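Local atomic coordinates of putative lipase (Bacteroides thetaiotaomicron VPI-5482, PDB entry 3BZW), a protein that probably hydrolyses ester bonds, perhaps those of lysophospholipids, as a member of the GDSL-like family of SGNH lipases and acylhydrolases. Residues Asp34-Pro39 against Leu241-Lys246; Ile46-Asp51 against Lys246-Met251; Glu116-Ala121 against Val129-Arg134. All coordinates share one frame; numbering follows the deposited sequence.

Contact 1. Residues Asp34-Pro39 against Leu241-Lys246; sequences DSITDP and LHPDTK. With ACT (acetate ion), chain G.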
# COMPACT_ATOMS: atom_id res chain seq x y z
N ASP A 34 22.49 -27.38 18.62
CA ASP A 34 23.79 -26.81 18.95
C ASP A 34 24.07 -26.73 20.45
O ASP A 34 23.59 -27.55 21.22
CB ASP A 34 23.92 -25.41 18.31
CG ASP A 34 22.73 -24.51 18.61
OD1 ASP A 34 22.22 -24.54 19.75
OD2 ASP A 34 22.30 -23.77 17.70
N SER A 35 24.86 -25.73 20.85
CA SER A 35 25.23 -25.59 22.26
C SER A 35 24.05 -25.40 23.21
O SER A 35 24.12 -25.80 24.38
CB SER A 35 26.22 -24.43 22.43
OG SER A 35 26.59 -24.27 23.79
N ILE A 36 22.98 -24.78 22.73
CA ILE A 36 21.82 -24.55 23.59
C ILE A 36 21.16 -25.88 23.95
O ILE A 36 20.37 -25.97 24.90
CB ILE A 36 20.84 -23.57 22.91
CG1 ILE A 36 21.52 -22.20 22.77
CG2 ILE A 36 19.56 -23.43 23.73
CD1 ILE A 36 20.64 -21.09 22.23
N THR A 37 21.51 -26.93 23.21
CA THR A 37 20.98 -28.27 23.44
C THR A 37 22.07 -29.18 24.04
O THR A 37 21.78 -30.12 24.78
CB THR A 37 20.45 -28.88 22.12
OG1 THR A 37 19.23 -28.21 21.74
CG2 THR A 37 20.18 -30.37 22.27
N ASP A 38 23.33 -28.88 23.71
CA ASP A 38 24.50 -29.63 24.18
C ASP A 38 24.54 -29.75 25.71
O ASP A 38 24.50 -28.74 26.42
CB ASP A 38 25.77 -28.94 23.69
CG ASP A 38 27.03 -29.77 23.88
OD1 ASP A 38 27.06 -30.68 24.74
OD2 ASP A 38 28.02 -29.48 23.16
N PRO A 39 24.63 -30.98 26.24
CA PRO A 39 24.69 -31.16 27.69
C PRO A 39 25.92 -30.49 28.30
O PRO A 39 25.92 -30.12 29.47
CB PRO A 39 24.75 -32.69 27.84
CG PRO A 39 24.04 -33.18 26.62
CD PRO A 39 24.58 -32.28 25.54
N LEU A 241 23.92 -14.89 24.63
CA LEU A 241 23.51 -15.82 23.57
C LEU A 241 22.93 -17.11 24.16
O LEU A 241 21.84 -17.54 23.80
CB LEU A 241 24.71 -16.17 22.67
CG LEU A 241 24.59 -17.37 21.73
CD1 LEU A 241 23.51 -17.11 20.68
CD2 LEU A 241 25.93 -17.63 21.05
N HIS A 242 23.67 -17.71 25.09
CA HIS A 242 23.21 -18.95 25.71
C HIS A 242 22.34 -18.74 26.94
O HIS A 242 22.72 -18.02 27.87
CB HIS A 242 24.40 -19.83 26.09
CG HIS A 242 25.34 -20.10 24.96
ND1 HIS A 242 26.62 -19.59 24.91
CD2 HIS A 242 25.20 -20.85 23.84
CE1 HIS A 242 27.23 -20.02 23.81
NE2 HIS A 242 26.38 -20.79 23.15
N PRO A 243 21.15 -19.34 26.95
CA PRO A 243 20.24 -19.21 28.09
C PRO A 243 20.84 -19.87 29.33
O PRO A 243 21.62 -20.82 29.22
CB PRO A 243 18.99 -19.95 27.62
CG PRO A 243 19.02 -19.77 26.13
CD PRO A 243 20.48 -20.01 25.82
N ASP A 244 20.50 -19.35 30.51
CA ASP A 244 20.98 -19.97 31.74
C ASP A 244 19.89 -20.96 32.12
O ASP A 244 18.93 -21.14 31.37
CB ASP A 244 21.21 -18.95 32.86
CG ASP A 244 20.01 -18.06 33.12
OD1 ASP A 244 18.88 -18.40 32.70
OD2 ASP A 244 20.21 -17.00 33.77
N THR A 245 20.02 -21.59 33.28
CA THR A 245 19.02 -22.56 33.71
C THR A 245 17.62 -21.95 33.74
O THR A 245 16.66 -22.58 33.29
CB THR A 245 19.38 -23.13 35.11
OG1 THR A 245 20.52 -23.99 34.98
CG2 THR A 245 18.21 -23.91 35.69
N LYS A 246 17.50 -20.72 34.24
CA LYS A 246 16.20 -20.06 34.30
C LYS A 246 15.60 -19.96 32.89
O LYS A 246 14.40 -20.16 32.71
CB LYS A 246 16.34 -18.66 34.92
CG LYS A 246 15.01 -17.98 35.27
CD LYS A 246 15.23 -16.65 35.97
CE LYS A 246 13.91 -16.01 36.40
NZ LYS A 246 13.21 -16.82 37.44
C ACT G . 26.08 -22.35 19.93
O ACT G . 26.96 -21.74 20.51
OXT ACT G . 26.32 -23.44 19.44
CH3 ACT G . 24.69 -21.77 19.84
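Ser35 and His242 meet beside a bound acetate, in the arrangement expected of the active site of an SGNH hydrolase: residues 34-36 belong to the Gly-Asp-Ser-Ile version of the family's GDSL motif, after strand 28-33, and His242 lies in the turn before helix 245-258. The hydroxyl OG of Ser35, anti to its backbone N (chi1 180°), comes within 3.5 Å of NE2 of His242, obliquely to the ring. NE2 itself donates to the acetate O at 2.9 Å, nearly straight at 168°, and this oxygen sits at the ring edge. On the far side of the imidazole, ND1 bonds to Asp239, consistent with the Ser-His-Asp triad of the family. The other acetate oxygen, OXT, accepts from the backbone N of Ser35 at 3.1 Å. Gly68 N and Asn99 ND2 also bind the acetate, which probably comes from the crystallisation liquor; with Ser35 N they make a set of donors consistent with the oxyanion hole of the family.

Beside this polar cluster, Ile36 supplies apolar packing. Its CB carries two branches, both near CD of Pro243. CG2 is 4.1 Å from that atom. CG1, placed beside the backbone N (chi1 -65°), lies 3.9 Å from the same CD and also meets the edge of the His242 ring at CD2. The tip, CD1, reaches CD of Pro243 at 3.8 Å and skirts the carbonyl O of Leu241. A branched aliphatic chain suits the place because CG1, CG2 and CD1 can gather round one corner of the proline while CG1 also touches the histidine edge. The backbone N of Ile36 closes an Asx turn, bonding at 3.1 Å to the anti side of Asp34 OD1.

Contact 2. Residues Ile46-Asp51 against Lys246-Met251; sequences IKKYWD and KGQERM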
# COMPACT_ATOMS: atom_id res chain seq x y z
N ILE A 46 24.37 -25.30 33.86
CA ILE A 46 23.10 -25.13 33.17
C ILE A 46 22.32 -26.44 33.06
O ILE A 46 22.86 -27.44 32.59
CB ILE A 46 23.29 -24.57 31.74
CG1 ILE A 46 23.93 -23.18 31.79
CG2 ILE A 46 21.95 -24.52 31.01
CD1 ILE A 46 24.23 -22.60 30.43
N LYS A 47 21.07 -26.41 33.49
CA LYS A 47 20.19 -27.57 33.38
C LYS A 47 19.43 -27.30 32.08
O LYS A 47 18.76 -26.27 31.96
CB LYS A 47 19.23 -27.64 34.57
CG LYS A 47 18.32 -28.86 34.57
CD LYS A 47 17.53 -28.95 35.87
CE LYS A 47 16.64 -30.17 35.90
NZ LYS A 47 15.85 -30.24 37.17
N LYS A 48 19.56 -28.20 31.11
CA LYS A 48 18.92 -28.01 29.81
C LYS A 48 17.43 -28.35 29.71
O LYS A 48 16.90 -29.13 30.51
CB LYS A 48 19.71 -28.78 28.74
CG LYS A 48 21.08 -28.17 28.41
CD LYS A 48 22.10 -28.35 29.54
CE LYS A 48 23.41 -27.63 29.23
NZ LYS A 48 24.45 -27.87 30.28
N TYR A 49 16.77 -27.75 28.73
CA TYR A 49 15.34 -27.93 28.54
C TYR A 49 14.89 -29.39 28.46
O TYR A 49 13.84 -29.74 29.00
CB TYR A 49 14.87 -27.15 27.30
CG TYR A 49 15.38 -27.67 25.97
CD1 TYR A 49 14.64 -28.61 25.25
CD2 TYR A 49 16.57 -27.21 25.42
CE1 TYR A 49 15.08 -29.08 24.01
CE2 TYR A 49 17.03 -27.68 24.19
CZ TYR A 49 16.28 -28.61 23.48
OH TYR A 49 16.71 -29.06 22.26
N TRP A 50 15.67 -30.25 27.81
CA TRP A 50 15.29 -31.65 27.72
C TRP A 50 15.39 -32.37 29.06
O TRP A 50 14.77 -33.41 29.27
CB TRP A 50 16.13 -32.38 26.67
CG TRP A 50 17.58 -32.02 26.66
CD1 TRP A 50 18.20 -31.14 25.81
CD2 TRP A 50 18.59 -32.51 27.54
NE1 TRP A 50 19.54 -31.05 26.12
CE2 TRP A 50 19.81 -31.88 27.18
CE3 TRP A 50 18.60 -33.41 28.61
CZ2 TRP A 50 21.01 -32.13 27.84
CZ3 TRP A 50 19.80 -33.66 29.28
CH2 TRP A 50 20.99 -33.02 28.88
N ASP A 51 16.16 -31.79 29.98
CA ASP A 51 16.32 -32.38 31.31
C ASP A 51 15.05 -32.09 32.11
O ASP A 51 14.60 -32.90 32.92
CB ASP A 51 17.53 -31.76 32.01
CG ASP A 51 18.25 -32.75 32.90
OD1 ASP A 51 17.57 -33.50 33.63
OD2 ASP A 51 19.50 -32.77 32.88
N LYS A 246 17.50 -20.72 34.24
CA LYS A 246 16.20 -20.06 34.30
C LYS A 246 15.60 -19.96 32.89
O LYS A 246 14.40 -20.16 32.71
CB LYS A 246 16.34 -18.66 34.92
CG LYS A 246 15.01 -17.98 35.27
CD LYS A 246 15.23 -16.65 35.97
CE LYS A 246 13.91 -16.01 36.40
NZ LYS A 246 13.21 -16.82 37.44
N GLY A 247 16.45 -19.67 31.90
CA GLY A 247 15.98 -19.56 30.53
C GLY A 247 15.61 -20.92 29.95
O GLY A 247 14.64 -21.05 29.21
N GLN A 248 16.40 -21.93 30.30
CA GLN A 248 16.16 -23.29 29.83
C GLN A 248 14.84 -23.81 30.39
O GLN A 248 14.13 -24.57 29.72
CB GLN A 248 17.30 -24.21 30.29
CG GLN A 248 18.63 -24.01 29.58
CD GLN A 248 18.64 -24.55 28.16
OE1 GLN A 248 17.79 -25.37 27.78
NE2 GLN A 248 19.61 -24.11 27.36
N GLU A 249 14.50 -23.40 31.61
CA GLU A 249 13.26 -23.84 32.22
C GLU A 249 12.05 -23.15 31.58
O GLU A 249 11.01 -23.77 31.39
CB GLU A 249 13.30 -23.59 33.74
CG GLU A 249 12.01 -23.97 34.46
CD GLU A 249 12.21 -24.30 35.93
OE1 GLU A 249 13.09 -23.69 36.57
OE2 GLU A 249 11.48 -25.17 36.45
N ARG A 250 12.19 -21.87 31.23
CA ARG A 250 11.09 -21.17 30.58
C ARG A 250 10.89 -21.80 29.20
O ARG A 250 9.77 -22.00 28.74
CB ARG A 250 11.39 -19.67 30.47
CG ARG A 250 10.34 -18.90 29.67
CD ARG A 250 10.27 -17.43 30.06
NE ARG A 250 9.27 -16.72 29.26
CZ ARG A 250 8.73 -15.55 29.58
NH1 ARG A 250 9.08 -14.93 30.70
NH2 ARG A 250 7.82 -15.01 28.78
N MSE A 251 12.00 -22.14 28.55
CA MSE A 251 11.96 -22.78 27.24
C MSE A 251 11.24 -24.13 27.33
O MSE A 251 10.34 -24.42 26.53
CB MSE A 251 13.39 -23.03 26.73
CG MSE A 251 14.10 -21.79 26.20
SE MSE A 251 16.02 -22.06 26.08
CE MSE A 251 16.02 -23.63 24.97
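Gln248 OE1 accepts the backbone N-H of Tyr49 at 2.8 Å, joining helix 245-258 to the first residue of helix 49-57 in the α/β/α fold of the SGNH hydrolases, with its parallel sheet. The bond is bent, with an N-H...O angle of 144°, and the donor is tilted out of the amide's carbonyl plane. The same oxygen lies at the edge of the Tyr49 ring, 3.2 Å from CD2, and ring and amide are nearly coplanar. A bend at chi2 (-74°) swings CD of Gln248 toward this helix start, while its NE2 donates to Ile36 O; glutamine suits the place because one amide can accept from one backbone group and donate to another. An alanine here would probably leave both Tyr49 N and Ile36 O without these mates and open a gap beside Ile46.

The stem of the glutamine is packed closely too. Its CB approaches Lys47 O to 3.0 Å, a carbonyl oxygen that is buried here without a polar partner. Its CG meets CG2 of Ile46 at 3.7 Å, the two chains crossing at about a right angle. Three residues further along the helix, the selenomethionine Met251 brings CE to within 3.6 Å of CD2 of Tyr49. One face of the tyrosine ring carries CD1 of Trp50 over its centre, and its OH bonds to OG1 of Thr37.

Contact 3. Residues Glu116-Ala121 against Val129-Arg134; sequences EQVLSA and VTRKKR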
# COMPACT_ATOMS: atom_id res chain seq x y z
N GLU A 116 9.56 -28.07 -18.52
CA GLU A 116 9.73 -29.50 -18.77
C GLU A 116 8.51 -30.06 -19.48
O GLU A 116 7.42 -29.49 -19.42
CB GLU A 116 9.90 -30.26 -17.45
CG GLU A 116 11.20 -30.01 -16.69
CD GLU A 116 12.41 -30.54 -17.43
OE1 GLU A 116 12.30 -31.60 -18.08
OE2 GLU A 116 13.48 -29.90 -17.35
N GLN A 117 8.71 -31.18 -20.17
CA GLN A 117 7.62 -31.85 -20.87
C GLN A 117 7.15 -32.92 -19.90
O GLN A 117 7.97 -33.64 -19.32
CB GLN A 117 8.13 -32.51 -22.16
CG GLN A 117 8.57 -31.52 -23.21
CD GLN A 117 7.45 -30.59 -23.61
OE1 GLN A 117 6.46 -31.02 -24.22
NE2 GLN A 117 7.58 -29.32 -23.26
N VAL A 118 5.84 -33.03 -19.72
CA VAL A 118 5.29 -34.02 -18.80
C VAL A 118 3.91 -34.50 -19.27
O VAL A 118 3.15 -33.73 -19.85
CB VAL A 118 5.17 -33.44 -17.36
CG1 VAL A 118 4.11 -32.34 -17.32
CG2 VAL A 118 4.82 -34.55 -16.37
N LEU A 119 3.61 -35.77 -19.01
CA LEU A 119 2.31 -36.32 -19.38
C LEU A 119 1.25 -35.80 -18.42
O LEU A 119 1.44 -35.83 -17.20
CB LEU A 119 2.32 -37.85 -19.33
CG LEU A 119 2.97 -38.59 -20.50
CD1 LEU A 119 3.02 -40.08 -20.22
CD2 LEU A 119 2.18 -38.29 -21.77
N SER A 120 0.14 -35.33 -18.98
CA SER A 120 -0.95 -34.81 -18.17
C SER A 120 -2.27 -35.13 -18.87
O SER A 120 -2.33 -35.15 -20.10
CB SER A 120 -0.79 -33.30 -17.99
OG SER A 120 -1.81 -32.79 -17.16
N ALA A 121 -3.31 -35.37 -18.09
CA ALA A 121 -4.62 -35.68 -18.65
C ALA A 121 -5.72 -35.26 -17.69
O ALA A 121 -5.66 -35.56 -16.50
CB ALA A 121 -4.73 -37.17 -18.94
N VAL A 129 2.72 -32.22 -22.22
CA VAL A 129 2.45 -30.79 -22.08
C VAL A 129 3.64 -30.09 -21.43
O VAL A 129 4.43 -30.73 -20.72
CB VAL A 129 1.19 -30.53 -21.23
CG1 VAL A 129 0.00 -31.27 -21.83
CG2 VAL A 129 1.42 -30.98 -19.80
N THR A 130 3.77 -28.80 -21.68
CA THR A 130 4.87 -28.02 -21.11
C THR A 130 4.48 -27.40 -19.78
O THR A 130 3.52 -26.64 -19.70
CB THR A 130 5.31 -26.90 -22.06
OG1 THR A 130 5.65 -27.46 -23.34
CG2 THR A 130 6.51 -26.16 -21.49
N ARG A 131 5.23 -27.73 -18.73
CA ARG A 131 4.95 -27.20 -17.40
C ARG A 131 6.25 -26.85 -16.69
O ARG A 131 7.25 -27.57 -16.81
CB ARG A 131 4.19 -28.23 -16.57
CG ARG A 131 2.82 -28.60 -17.10
CD ARG A 131 1.77 -27.54 -16.78
NE ARG A 131 0.44 -27.94 -17.24
CZ ARG A 131 -0.00 -27.83 -18.48
NH1 ARG A 131 0.77 -27.32 -19.43
NH2 ARG A 131 -1.23 -28.24 -18.79
N LYS A 132 6.25 -25.75 -15.95
CA LYS A 132 7.44 -25.36 -15.21
C LYS A 132 7.60 -26.37 -14.08
O LYS A 132 6.63 -26.65 -13.36
CB LYS A 132 7.29 -23.95 -14.65
CG LYS A 132 8.52 -23.46 -13.89
CD LYS A 132 8.34 -22.04 -13.36
CE LYS A 132 8.22 -21.03 -14.49
NZ LYS A 132 8.17 -19.63 -13.96
N LYS A 133 8.80 -26.92 -13.92
CA LYS A 133 9.07 -27.90 -12.88
C LYS A 133 10.16 -27.36 -11.97
O LYS A 133 11.14 -26.76 -12.44
CB LYS A 133 9.54 -29.22 -13.48
CG LYS A 133 9.65 -30.37 -12.48
CD LYS A 133 10.37 -31.57 -13.08
CE LYS A 133 10.17 -32.84 -12.24
NZ LYS A 133 10.64 -32.70 -10.84
N ARG A 134 10.00 -27.56 -10.66
CA ARG A 134 10.99 -27.08 -9.70
C ARG A 134 11.74 -28.26 -9.08
O ARG A 134 11.19 -29.35 -8.91
CB ARG A 134 10.33 -26.25 -8.61
CG ARG A 134 9.35 -27.02 -7.73
CD ARG A 134 8.60 -26.08 -6.80
NE ARG A 134 7.51 -26.75 -6.10
CZ ARG A 134 6.61 -26.13 -5.35
NH1 ARG A 134 6.66 -24.82 -5.21
NH2 ARG A 134 5.64 -26.83 -4.76
O HOH W 1 -0.81 -30.32 -15.87
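Val129 packs most closely through CG2, which lies 3.2 Å from the carbonyl O of Val118. This methyl also touches CB of Ser120 at 3.7 Å, with CG1 of Val118 nearby. It sits under the centre of one face of the Arg131 guanidinium. Beta-branched valines suit this side, since their methyls spread against neighbours on the facing strand. The backbone fastens the strands by paired bonds: Val129 N donates to Val118 O at 2.8 Å, with Val118 N donating back to Val129 O, and Glu116 with Arg131 repeats the pattern. Between these hydrogen-bonded pairs, Gln117 and Thr130 form a non-hydrogen-bonded one. This is the antiparallel hairpin of strands 111-122 and 127-136, far from the chain's centre, strongly twisted here: the N-to-C directions of the two short segments are 118° apart.

Gln117 and Thr130 point to the opposite face, which is much more exposed. There a single side-chain bond, from Gln117 NE2 to Thr130 OG1 at 2.7 Å, links the strands, the hydroxyl lying nearly in the amide plane. Back on the valine side, a water bridges Ser120 OG and Arg131 NE. A third subunit, another copy of the protein, covers part of this side, its Tyr187 packing on Val118. CB of Lys133 lies 3.7 Å from CG of Glu116, while NZ of Lys133 bonds to Ser186 of that subunit.

How the contacts relate
Contacts 1 and 2 adjoin, their centres 7 Å apart, and share Lys246 and helix 245-258. Along the chain their segments alternate: 34-39 and 46-51 come early, 241-246 and 246-251 late, so the C-terminal helix folds back on the loop after strand 28-33 and on the start of helix 49-57. Thr37 O, 2.8 Å from Trp50 NE1, probably accepts a hydrogen bond that ties the two contacts together. Contact 3 is nested within the loops that both close, yet its centre is about 48 Å from that of contact 1 and 50 Å from that of contact 2. The probable catalytic site thus stays in the compact domain, while the hairpin reaches out to a neighbouring subunit.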